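Long-range contact in glycosyl transferase family 9 (Veillonella parvula, PDB 3TOV), which probably transfers a sugar, such as a heptose, from a nucleotide-activated sugar donor to an acceptor, as heptosyltransferases of glycosyltransferase family 9 do: residues P282-Y287 against I303-M308. Numbering follows the deposited sequence.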
# COMPACT_ATOMS: atom_id res chain seq x y z
N PRO A 282 3.40 -6.75 -11.57
CA PRO A 282 4.06 -7.94 -11.02
C PRO A 282 5.20 -7.56 -10.09
O PRO A 282 6.00 -6.70 -10.41
CB PRO A 282 4.64 -8.64 -12.26
CG PRO A 282 3.87 -8.09 -13.41
CD PRO A 282 3.51 -6.68 -13.04
N ILE A 283 5.27 -8.22 -8.95
CA ILE A 283 6.15 -7.79 -7.88
C ILE A 283 7.25 -8.80 -7.57
O ILE A 283 6.98 -9.98 -7.39
CB ILE A 283 5.35 -7.60 -6.58
CG1 ILE A 283 4.23 -6.56 -6.77
CG2 ILE A 283 6.29 -7.25 -5.44
CD1 ILE A 283 4.74 -5.17 -7.13
N VAL A 284 8.49 -8.33 -7.51
CA VAL A 284 9.53 -9.11 -6.86
C VAL A 284 9.78 -8.38 -5.55
O VAL A 284 10.17 -7.21 -5.55
CB VAL A 284 10.84 -9.21 -7.68
CG1 VAL A 284 11.90 -9.90 -6.86
CG2 VAL A 284 10.62 -9.97 -8.99
N ALA A 285 9.53 -9.05 -4.43
CA ALA A 285 9.55 -8.37 -3.15
C ALA A 285 10.60 -8.96 -2.22
O ALA A 285 10.65 -10.17 -2.01
CB ALA A 285 8.18 -8.43 -2.51
N LEU A 286 11.44 -8.11 -1.65
CA LEU A 286 12.53 -8.58 -0.82
C LEU A 286 12.22 -8.48 0.66
O LEU A 286 12.40 -7.43 1.26
CB LEU A 286 13.81 -7.81 -1.12
CG LEU A 286 14.59 -8.26 -2.36
CD1 LEU A 286 13.86 -7.90 -3.63
CD2 LEU A 286 15.95 -7.62 -2.34
N TYR A 287 11.74 -9.58 1.23
CA TYR A 287 11.61 -9.71 2.68
C TYR A 287 12.84 -10.41 3.18
O TYR A 287 13.33 -11.36 2.56
CB TYR A 287 10.39 -10.56 2.99
CG TYR A 287 9.09 -9.85 2.77
CD1 TYR A 287 8.28 -9.52 3.85
CD2 TYR A 287 8.68 -9.48 1.50
CE1 TYR A 287 7.09 -8.85 3.67
CE2 TYR A 287 7.49 -8.80 1.30
CZ TYR A 287 6.70 -8.50 2.40
OH TYR A 287 5.50 -7.83 2.24
N ILE A 303 6.35 -12.62 -6.11
CA ILE A 303 7.27 -13.64 -5.65
C ILE A 303 8.04 -12.96 -4.53
O ILE A 303 8.72 -11.96 -4.74
CB ILE A 303 8.32 -14.02 -6.72
CG1 ILE A 303 7.70 -14.76 -7.89
CG2 ILE A 303 9.41 -14.90 -6.14
CD1 ILE A 303 8.74 -15.03 -8.95
N VAL A 304 7.92 -13.51 -3.34
CA VAL A 304 8.55 -12.96 -2.17
C VAL A 304 9.82 -13.75 -1.87
O VAL A 304 9.78 -14.97 -1.70
CB VAL A 304 7.56 -13.03 -1.01
CG1 VAL A 304 8.20 -12.60 0.31
CG2 VAL A 304 6.36 -12.20 -1.37
N LEU A 305 10.95 -13.06 -1.83
CA LEU A 305 12.22 -13.72 -1.56
C LEU A 305 12.54 -13.56 -0.09
O LEU A 305 12.81 -12.45 0.35
CB LEU A 305 13.35 -13.10 -2.41
CG LEU A 305 13.06 -13.01 -3.91
CD1 LEU A 305 14.12 -12.22 -4.66
CD2 LEU A 305 12.89 -14.40 -4.52
N GLU A 306 12.49 -14.65 0.66
CA GLU A 306 12.89 -14.62 2.06
C GLU A 306 14.08 -15.54 2.36
O GLU A 306 14.53 -16.30 1.51
CB GLU A 306 11.71 -14.90 2.99
CG GLU A 306 10.58 -15.68 2.35
CD GLU A 306 9.35 -15.79 3.24
OE1 GLU A 306 9.43 -15.39 4.44
OE2 GLU A 306 8.32 -16.28 2.73
N THR A 307 14.59 -15.43 3.58
CA THR A 307 15.77 -16.17 4.01
C THR A 307 15.80 -17.69 3.67
O THR A 307 16.78 -18.15 3.10
CB THR A 307 16.04 -15.93 5.51
OG1 THR A 307 16.42 -14.57 5.71
CG2 THR A 307 17.16 -16.85 6.00
N MSE A 308 14.76 -18.44 4.04
CA MSE A 308 14.70 -19.87 3.69
C MSE A 308 15.01 -20.12 2.22
O MSE A 308 15.86 -20.96 1.89
CB MSE A 308 13.33 -20.50 3.99
CG MSE A 308 13.23 -21.35 5.26
SE MSE A 308 14.72 -22.54 5.70
CE MSE A 308 15.26 -22.96 3.89
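Two straight hydrogen bonds register the parallel strands 283-286 and 303-305, both made by Ala-285. Its N donates to Ile-303 O at 3.0 Å, meeting that oxygen in the carbonyl plane, while its own O receives Leu-305 N at 2.9 Å, almost along the C=O axis. At either end the bonds, Ile-303 N to Ile-283 O and Tyr-287 N to Leu-305 O, are weak because they are bent, not because the strands separate; the latter has an N-H...O angle of 124°. Beyond them, Glu-306 CA sends a CH...O contact to Tyr-287 O.

On one face, Val-304 CG1, anti to the backbone N (chi1 174°), reaches the CD2 corner of the Tyr-287 ring at 3.4 Å, and Ala-285 CB lies in plane at the ring's edge. Tyr-287 comes back over this face because its CG is anti to the carbonyl carbon (chi1 -74°). On the other, the Leu-305 and Val-284 side chains cross obliquely, meeting CD1 to CG1 at 3.9 Å, and Leu-305 CD1 approaches Leu-286 CD1.

Pro-292 of helix 292-295 covers Tyr-287 and Val-304, whereas Ala-340 and Leu-344 of helix 334-347 pack on Val-284 and Ile-303. The pair is the last beta-alpha-beta step of the C-terminal Rossmann-like sheet, consistent with a GT-B fold: strand 264-268 flanks 283-286, strand 302-305 forms the sheet's edge, and Glu-306 occupies the N-cap position of helix 307-316.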